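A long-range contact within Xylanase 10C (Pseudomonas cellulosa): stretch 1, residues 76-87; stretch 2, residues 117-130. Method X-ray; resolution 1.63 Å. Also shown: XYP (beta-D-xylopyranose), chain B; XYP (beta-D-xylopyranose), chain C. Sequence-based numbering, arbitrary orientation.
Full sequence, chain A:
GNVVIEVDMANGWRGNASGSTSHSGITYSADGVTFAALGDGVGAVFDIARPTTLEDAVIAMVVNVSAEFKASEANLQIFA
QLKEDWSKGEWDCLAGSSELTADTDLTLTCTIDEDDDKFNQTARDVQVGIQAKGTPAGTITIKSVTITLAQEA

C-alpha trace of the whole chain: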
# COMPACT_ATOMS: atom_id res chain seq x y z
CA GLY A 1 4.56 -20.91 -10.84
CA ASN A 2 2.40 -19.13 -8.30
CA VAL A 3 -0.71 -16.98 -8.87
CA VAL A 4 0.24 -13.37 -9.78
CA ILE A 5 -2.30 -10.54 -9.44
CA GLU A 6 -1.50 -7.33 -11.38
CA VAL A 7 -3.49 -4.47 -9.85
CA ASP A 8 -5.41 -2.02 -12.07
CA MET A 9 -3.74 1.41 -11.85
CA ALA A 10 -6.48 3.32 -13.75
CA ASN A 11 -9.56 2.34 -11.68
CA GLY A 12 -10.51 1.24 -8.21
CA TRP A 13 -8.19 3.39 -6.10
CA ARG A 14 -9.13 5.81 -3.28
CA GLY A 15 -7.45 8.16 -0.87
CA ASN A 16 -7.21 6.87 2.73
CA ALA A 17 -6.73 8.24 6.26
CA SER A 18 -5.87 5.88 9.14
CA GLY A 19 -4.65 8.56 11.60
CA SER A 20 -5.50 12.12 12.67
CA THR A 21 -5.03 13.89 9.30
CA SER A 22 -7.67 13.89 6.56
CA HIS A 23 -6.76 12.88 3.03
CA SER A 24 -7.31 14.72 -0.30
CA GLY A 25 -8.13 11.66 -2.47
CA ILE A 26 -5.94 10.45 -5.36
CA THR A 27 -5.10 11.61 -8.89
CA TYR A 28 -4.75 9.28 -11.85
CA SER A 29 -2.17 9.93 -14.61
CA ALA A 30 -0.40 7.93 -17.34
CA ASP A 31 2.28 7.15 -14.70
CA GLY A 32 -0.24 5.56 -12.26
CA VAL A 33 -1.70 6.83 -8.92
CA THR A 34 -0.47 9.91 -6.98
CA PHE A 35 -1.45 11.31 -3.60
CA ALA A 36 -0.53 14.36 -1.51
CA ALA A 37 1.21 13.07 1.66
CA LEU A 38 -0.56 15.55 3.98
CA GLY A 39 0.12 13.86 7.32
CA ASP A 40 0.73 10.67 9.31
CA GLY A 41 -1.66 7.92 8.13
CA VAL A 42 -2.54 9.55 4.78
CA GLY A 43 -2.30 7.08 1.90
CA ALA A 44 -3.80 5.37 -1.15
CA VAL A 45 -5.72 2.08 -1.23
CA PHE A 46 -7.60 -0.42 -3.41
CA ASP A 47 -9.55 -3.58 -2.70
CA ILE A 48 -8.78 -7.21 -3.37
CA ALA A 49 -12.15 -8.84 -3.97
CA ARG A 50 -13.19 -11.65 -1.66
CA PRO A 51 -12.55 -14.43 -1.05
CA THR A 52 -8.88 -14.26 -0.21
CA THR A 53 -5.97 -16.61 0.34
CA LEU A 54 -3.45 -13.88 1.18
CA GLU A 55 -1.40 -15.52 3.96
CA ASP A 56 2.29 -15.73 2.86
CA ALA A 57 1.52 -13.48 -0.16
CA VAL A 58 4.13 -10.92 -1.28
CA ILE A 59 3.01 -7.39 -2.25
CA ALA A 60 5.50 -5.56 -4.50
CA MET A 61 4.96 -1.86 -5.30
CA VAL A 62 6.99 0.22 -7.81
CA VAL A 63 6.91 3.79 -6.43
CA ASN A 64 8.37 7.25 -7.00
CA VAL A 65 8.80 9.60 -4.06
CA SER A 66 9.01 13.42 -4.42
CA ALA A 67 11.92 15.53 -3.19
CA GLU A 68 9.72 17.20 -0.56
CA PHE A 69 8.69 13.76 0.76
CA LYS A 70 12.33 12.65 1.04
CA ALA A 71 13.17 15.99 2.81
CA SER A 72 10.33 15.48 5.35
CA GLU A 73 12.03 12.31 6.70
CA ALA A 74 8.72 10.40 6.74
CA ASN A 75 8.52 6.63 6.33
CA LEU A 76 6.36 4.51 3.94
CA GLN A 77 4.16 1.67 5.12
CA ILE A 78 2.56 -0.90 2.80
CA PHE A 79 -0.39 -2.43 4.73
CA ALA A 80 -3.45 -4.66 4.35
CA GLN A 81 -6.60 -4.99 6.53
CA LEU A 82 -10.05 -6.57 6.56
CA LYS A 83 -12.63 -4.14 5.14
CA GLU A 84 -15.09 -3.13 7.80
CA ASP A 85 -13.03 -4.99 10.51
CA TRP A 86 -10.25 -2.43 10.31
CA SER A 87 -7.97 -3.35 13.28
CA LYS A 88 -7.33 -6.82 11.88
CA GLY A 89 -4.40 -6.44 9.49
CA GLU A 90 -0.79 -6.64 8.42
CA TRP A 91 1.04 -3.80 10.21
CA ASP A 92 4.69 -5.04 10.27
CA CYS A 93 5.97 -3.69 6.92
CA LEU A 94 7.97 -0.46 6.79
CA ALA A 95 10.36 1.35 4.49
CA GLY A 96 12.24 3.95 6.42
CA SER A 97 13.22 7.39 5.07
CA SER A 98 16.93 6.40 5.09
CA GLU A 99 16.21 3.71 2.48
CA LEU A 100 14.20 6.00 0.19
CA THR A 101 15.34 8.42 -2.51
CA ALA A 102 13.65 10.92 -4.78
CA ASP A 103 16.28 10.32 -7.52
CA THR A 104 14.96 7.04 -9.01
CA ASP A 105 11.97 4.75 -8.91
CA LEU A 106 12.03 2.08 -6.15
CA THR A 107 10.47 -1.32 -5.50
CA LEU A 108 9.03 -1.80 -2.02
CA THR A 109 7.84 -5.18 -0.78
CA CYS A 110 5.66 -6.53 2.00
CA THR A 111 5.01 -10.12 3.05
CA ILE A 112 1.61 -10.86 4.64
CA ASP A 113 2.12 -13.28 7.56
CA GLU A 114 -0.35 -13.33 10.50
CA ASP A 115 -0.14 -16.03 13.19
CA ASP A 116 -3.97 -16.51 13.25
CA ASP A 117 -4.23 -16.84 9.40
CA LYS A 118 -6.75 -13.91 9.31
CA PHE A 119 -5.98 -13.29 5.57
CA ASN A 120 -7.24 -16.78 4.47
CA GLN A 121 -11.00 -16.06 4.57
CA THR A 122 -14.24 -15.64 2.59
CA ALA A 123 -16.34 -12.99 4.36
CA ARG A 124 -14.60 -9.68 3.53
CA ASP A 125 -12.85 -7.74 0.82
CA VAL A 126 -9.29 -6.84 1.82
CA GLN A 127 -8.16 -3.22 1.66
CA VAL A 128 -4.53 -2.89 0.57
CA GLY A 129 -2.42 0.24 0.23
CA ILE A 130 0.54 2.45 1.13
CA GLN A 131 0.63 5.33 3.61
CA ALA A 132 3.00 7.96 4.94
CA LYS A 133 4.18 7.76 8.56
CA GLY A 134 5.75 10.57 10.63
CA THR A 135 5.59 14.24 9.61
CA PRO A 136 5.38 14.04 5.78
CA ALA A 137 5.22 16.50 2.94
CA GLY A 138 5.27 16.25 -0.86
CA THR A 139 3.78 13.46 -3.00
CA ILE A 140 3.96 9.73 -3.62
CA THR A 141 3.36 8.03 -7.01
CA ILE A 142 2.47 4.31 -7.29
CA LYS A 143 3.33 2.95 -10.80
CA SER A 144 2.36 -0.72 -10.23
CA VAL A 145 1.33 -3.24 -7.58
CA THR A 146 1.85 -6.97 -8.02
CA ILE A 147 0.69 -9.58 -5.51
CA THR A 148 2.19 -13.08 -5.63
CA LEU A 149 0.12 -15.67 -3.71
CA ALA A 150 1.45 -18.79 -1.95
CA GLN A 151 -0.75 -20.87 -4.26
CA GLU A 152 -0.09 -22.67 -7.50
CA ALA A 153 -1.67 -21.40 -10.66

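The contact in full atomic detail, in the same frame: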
# COMPACT_ATOMS: atom_id res chain seq x y z
N LEU A 76 7.47 5.06 4.78
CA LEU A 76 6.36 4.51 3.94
C LEU A 76 6.00 3.13 4.44
O LEU A 76 6.88 2.22 4.58
CB LEU A 76 6.73 4.44 2.46
CG LEU A 76 6.71 5.74 1.67
CD1 LEU A 76 7.27 5.50 0.27
CD2 LEU A 76 5.31 6.36 1.62
N GLN A 77 4.70 2.94 4.63
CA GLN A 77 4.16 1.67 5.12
C GLN A 77 3.15 1.07 4.16
O GLN A 77 2.08 1.64 3.97
CB GLN A 77 3.49 1.85 6.49
CG GLN A 77 2.82 0.57 7.02
CD GLN A 77 2.21 0.73 8.40
OE1 GLN A 77 1.81 1.82 8.81
NE2 GLN A 77 2.13 -0.38 9.12
N ILE A 78 3.51 -0.04 3.54
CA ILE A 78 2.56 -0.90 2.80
C ILE A 78 1.77 -1.62 3.90
O ILE A 78 2.36 -2.14 4.83
CB ILE A 78 3.25 -1.90 1.85
CG1 ILE A 78 3.96 -1.17 0.70
CG2 ILE A 78 2.24 -2.93 1.30
CD1 ILE A 78 4.90 -2.04 -0.09
N PHE A 79 0.46 -1.75 3.75
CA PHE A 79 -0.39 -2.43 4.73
C PHE A 79 -1.57 -3.12 4.06
O PHE A 79 -1.87 -2.85 2.92
CB PHE A 79 -0.88 -1.44 5.81
CG PHE A 79 -1.79 -0.36 5.28
CD1 PHE A 79 -1.29 0.74 4.58
CD2 PHE A 79 -3.17 -0.46 5.44
CE1 PHE A 79 -2.13 1.74 4.09
CE2 PHE A 79 -4.01 0.49 4.92
CZ PHE A 79 -3.50 1.62 4.26
N ALA A 80 -2.25 -4.00 4.80
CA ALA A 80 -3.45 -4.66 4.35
C ALA A 80 -4.35 -4.86 5.58
O ALA A 80 -3.86 -5.02 6.68
CB ALA A 80 -3.12 -5.98 3.68
N GLN A 81 -5.66 -4.81 5.40
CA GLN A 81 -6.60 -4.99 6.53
C GLN A 81 -7.96 -5.47 6.00
O GLN A 81 -8.33 -5.24 4.84
CB GLN A 81 -6.77 -3.67 7.35
CG GLN A 81 -7.28 -2.51 6.49
CD GLN A 81 -7.19 -1.10 7.11
OE1 GLN A 81 -7.04 -0.12 6.36
NE2 GLN A 81 -7.39 -0.97 8.45
N LEU A 82 -8.71 -6.09 6.88
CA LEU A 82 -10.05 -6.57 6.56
C LEU A 82 -11.03 -5.40 6.48
O LEU A 82 -11.11 -4.62 7.40
CB LEU A 82 -10.49 -7.56 7.64
CG LEU A 82 -9.63 -8.81 7.77
CD1 LEU A 82 -10.19 -9.71 8.90
CD2 LEU A 82 -9.54 -9.60 6.48
N LYS A 83 -11.71 -5.26 5.35
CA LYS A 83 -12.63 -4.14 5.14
C LYS A 83 -13.80 -4.27 6.06
O LYS A 83 -14.42 -5.32 6.16
CB LYS A 83 -13.17 -4.06 3.73
CG LYS A 83 -12.35 -3.33 2.80
CD LYS A 83 -13.18 -2.88 1.57
CE LYS A 83 -13.58 -1.43 1.59
NZ LYS A 83 -14.28 -1.09 0.34
N GLU A 84 -14.05 -3.19 6.78
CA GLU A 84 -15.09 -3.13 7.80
C GLU A 84 -14.75 -3.87 9.12
O GLU A 84 -15.61 -3.97 9.99
CB GLU A 84 -16.43 -3.61 7.23
CG GLU A 84 -17.53 -2.61 7.40
CD GLU A 84 -17.27 -1.36 6.59
OE1 GLU A 84 -17.30 -1.44 5.34
OE2 GLU A 84 -16.98 -0.31 7.21
N ASP A 85 -13.55 -4.44 9.24
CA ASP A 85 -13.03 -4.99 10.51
C ASP A 85 -11.59 -4.49 10.58
O ASP A 85 -10.63 -5.26 10.70
CB ASP A 85 -13.10 -6.54 10.59
CG ASP A 85 -13.01 -7.08 12.05
OD1 ASP A 85 -12.81 -6.31 13.02
OD2 ASP A 85 -13.08 -8.29 12.32
N TRP A 86 -11.50 -3.17 10.56
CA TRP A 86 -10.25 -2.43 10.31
C TRP A 86 -8.99 -2.71 11.13
O TRP A 86 -7.91 -2.63 10.60
CB TRP A 86 -10.52 -0.93 10.35
CG TRP A 86 -11.72 -0.47 9.54
CD1 TRP A 86 -12.89 0.00 10.02
CD2 TRP A 86 -11.82 -0.40 8.11
NE1 TRP A 86 -13.72 0.40 9.00
CE2 TRP A 86 -13.09 0.14 7.81
CE3 TRP A 86 -10.97 -0.75 7.06
CZ2 TRP A 86 -13.53 0.34 6.50
CZ3 TRP A 86 -11.40 -0.54 5.77
CH2 TRP A 86 -12.67 -0.01 5.49
N SER A 87 -9.14 -3.08 12.40
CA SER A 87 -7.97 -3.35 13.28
C SER A 87 -7.21 -4.66 12.96
O SER A 87 -6.04 -4.80 13.34
CB SER A 87 -8.39 -3.42 14.74
OG SER A 87 -8.97 -4.68 14.97
N ASP A 117 -3.78 -16.63 10.81
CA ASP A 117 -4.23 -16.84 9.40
C ASP A 117 -5.48 -16.03 9.02
O ASP A 117 -6.29 -16.46 8.19
CB ASP A 117 -4.44 -18.33 9.08
CG ASP A 117 -3.13 -19.14 9.06
OD1 ASP A 117 -2.01 -18.57 9.00
OD2 ASP A 117 -3.16 -20.39 9.08
N LYS A 118 -5.61 -14.83 9.60
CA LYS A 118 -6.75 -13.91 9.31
C LYS A 118 -6.97 -13.56 7.82
O LYS A 118 -8.08 -13.22 7.44
CB LYS A 118 -6.66 -12.61 10.13
CG LYS A 118 -5.40 -11.78 9.94
CD LYS A 118 -5.52 -10.40 10.61
CE LYS A 118 -5.54 -10.48 12.16
NZ LYS A 118 -4.31 -11.12 12.74
N PHE A 119 -5.91 -13.66 7.01
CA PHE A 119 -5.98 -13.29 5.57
C PHE A 119 -6.41 -14.45 4.63
O PHE A 119 -6.53 -14.23 3.40
CB PHE A 119 -4.72 -12.60 5.09
CG PHE A 119 -4.57 -11.17 5.57
CD1 PHE A 119 -5.24 -10.15 4.92
CD2 PHE A 119 -3.72 -10.85 6.62
CE1 PHE A 119 -5.12 -8.84 5.35
CE2 PHE A 119 -3.60 -9.54 7.05
CZ PHE A 119 -4.28 -8.53 6.42
N ASN A 120 -6.62 -15.65 5.20
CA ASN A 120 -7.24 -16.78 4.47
C ASN A 120 -8.69 -16.87 4.95
O ASN A 120 -8.93 -17.36 6.04
CB ASN A 120 -6.47 -18.10 4.69
CG ASN A 120 -5.11 -18.09 4.01
OD1 ASN A 120 -4.73 -17.12 3.34
ND2 ASN A 120 -4.34 -19.18 4.21
N GLN A 121 -9.62 -16.35 4.15
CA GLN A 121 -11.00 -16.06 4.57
C GLN A 121 -11.90 -15.74 3.41
O GLN A 121 -11.43 -15.37 2.33
CB GLN A 121 -11.03 -14.90 5.59
CG GLN A 121 -10.45 -13.56 5.09
CD GLN A 121 -11.46 -12.67 4.42
OE1 GLN A 121 -12.56 -12.43 4.95
NE2 GLN A 121 -11.10 -12.16 3.23
N THR A 122 -13.22 -15.85 3.64
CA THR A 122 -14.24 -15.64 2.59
C THR A 122 -15.20 -14.47 2.76
O THR A 122 -15.81 -14.02 1.78
CB THR A 122 -15.12 -16.90 2.43
OG1 THR A 122 -15.71 -17.22 3.69
CG2 THR A 122 -14.30 -18.13 2.05
N ALA A 123 -15.35 -14.01 3.99
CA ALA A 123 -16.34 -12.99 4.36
C ALA A 123 -16.13 -11.56 3.83
O ALA A 123 -17.08 -10.87 3.47
CB ALA A 123 -16.47 -12.95 5.88
N ARG A 124 -14.88 -11.11 3.80
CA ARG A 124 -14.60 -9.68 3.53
C ARG A 124 -13.66 -9.40 2.38
O ARG A 124 -12.79 -10.19 2.07
CB ARG A 124 -13.98 -9.09 4.79
CG ARG A 124 -14.88 -9.20 6.01
CD ARG A 124 -14.24 -8.68 7.29
NE ARG A 124 -15.11 -8.78 8.46
CZ ARG A 124 -16.20 -8.04 8.69
NH1 ARG A 124 -16.59 -7.08 7.85
NH2 ARG A 124 -16.90 -8.24 9.82
N ASP A 125 -13.85 -8.24 1.76
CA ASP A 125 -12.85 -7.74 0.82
C ASP A 125 -11.68 -7.30 1.71
O ASP A 125 -11.86 -7.02 2.91
CB ASP A 125 -13.34 -6.52 0.06
CG ASP A 125 -14.48 -6.81 -0.91
OD1 ASP A 125 -14.56 -7.93 -1.48
OD2 ASP A 125 -15.33 -5.91 -1.22
N VAL A 126 -10.51 -7.27 1.11
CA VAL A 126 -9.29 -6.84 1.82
C VAL A 126 -8.82 -5.53 1.20
O VAL A 126 -8.58 -5.46 -0.02
CB VAL A 126 -8.21 -7.91 1.76
CG1 VAL A 126 -6.88 -7.43 2.33
CG2 VAL A 126 -8.67 -9.12 2.55
N GLN A 127 -8.67 -4.52 2.06
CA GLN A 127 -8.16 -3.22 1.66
C GLN A 127 -6.65 -3.23 1.76
O GLN A 127 -6.12 -3.55 2.82
CB GLN A 127 -8.72 -2.10 2.53
CG GLN A 127 -8.27 -0.68 2.17
CD GLN A 127 -9.04 0.35 2.97
OE1 GLN A 127 -10.08 0.83 2.51
NE2 GLN A 127 -8.50 0.73 4.14
N VAL A 128 -5.99 -2.89 0.66
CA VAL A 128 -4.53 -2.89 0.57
C VAL A 128 -4.05 -1.51 0.14
O VAL A 128 -4.69 -0.86 -0.70
CB VAL A 128 -4.02 -3.96 -0.47
CG1 VAL A 128 -2.48 -3.97 -0.55
CG2 VAL A 128 -4.56 -5.34 -0.14
N GLY A 129 -2.95 -1.04 0.69
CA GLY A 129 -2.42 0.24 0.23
C GLY A 129 -1.07 0.61 0.77
O GLY A 129 -0.36 -0.30 1.26
N ILE A 130 -0.73 1.88 0.62
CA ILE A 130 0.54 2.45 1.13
C ILE A 130 0.24 3.79 1.75
O ILE A 130 -0.57 4.56 1.22
CB ILE A 130 1.63 2.52 0.00
CG1 ILE A 130 3.02 2.81 0.60
CG2 ILE A 130 1.22 3.45 -1.11
CD1 ILE A 130 4.16 2.69 -0.44
C1 XYP B . -10.92 3.78 7.60
C2 XYP B . -9.61 3.53 6.87
C3 XYP B . -8.78 2.47 7.60
C4 XYP B . -8.71 2.78 9.09
C5 XYP B . -10.11 3.02 9.61
O2 XYP B . -9.86 3.06 5.55
O3 XYP B . -7.47 2.41 7.05
O4 XYP B . -8.16 1.65 9.74
O5 XYP B . -10.74 4.07 8.91
C1 XYP C . -7.24 1.86 10.81
C2 XYP C . -7.62 0.91 11.93
C3 XYP C . -6.62 1.09 13.06
C4 XYP C . -5.21 0.88 12.56
C5 XYP C . -4.99 1.79 11.37
O2 XYP C . -8.93 1.21 12.41
O3 XYP C . -6.81 0.11 14.07
O4 XYP C . -4.29 1.22 13.60
O5 XYP C . -6.00 1.59 10.36
O HOH W 1 -15.85 -3.33 -0.71
O HOH W 2 -13.78 -10.57 9.96

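Strand 76-82 runs antiparallel to strand 126-130, and the contact is best read through Q127, L82 and I130, which give up the most surface to the opposite stretch. The backbone supplies the frame. F79 pairs with G129 and Q81 with Q127 through reciprocal N-H to O bonds: F79 N to G129 O is 3.0 Å, and Q127 N to Q81 O is 2.9 Å. Q81 and Q127 are directly paired across the two strands, so their side chains project side by side onto the same face of the sheet, the sugar-binding one, where Q127 NE2 donates to Q81 OE1 at 2.8 Å. An amide suits this place because it can both donate and accept: Q127 NE2 also reaches O2 of the chain B xylose (3.0 Å), and Q81 NE2 bonds O4 of the same sugar (3.0 Å). On this face G129 has no side chain, and its N sits over the F79 ring.

The other face is greasy. I130 CD1 lies 4.0 Å from I78 CG1, while L82 CD2 meets V126 CG2 at 4.1 Å; branched aliphatic chains fill such space without leaving polar groups unpaired. Beyond L82 the chain turns, yet the pairing persists: K83 N donates to D125 O (3.0 Å), and R124 NH1 to K83 O (3.3 Å).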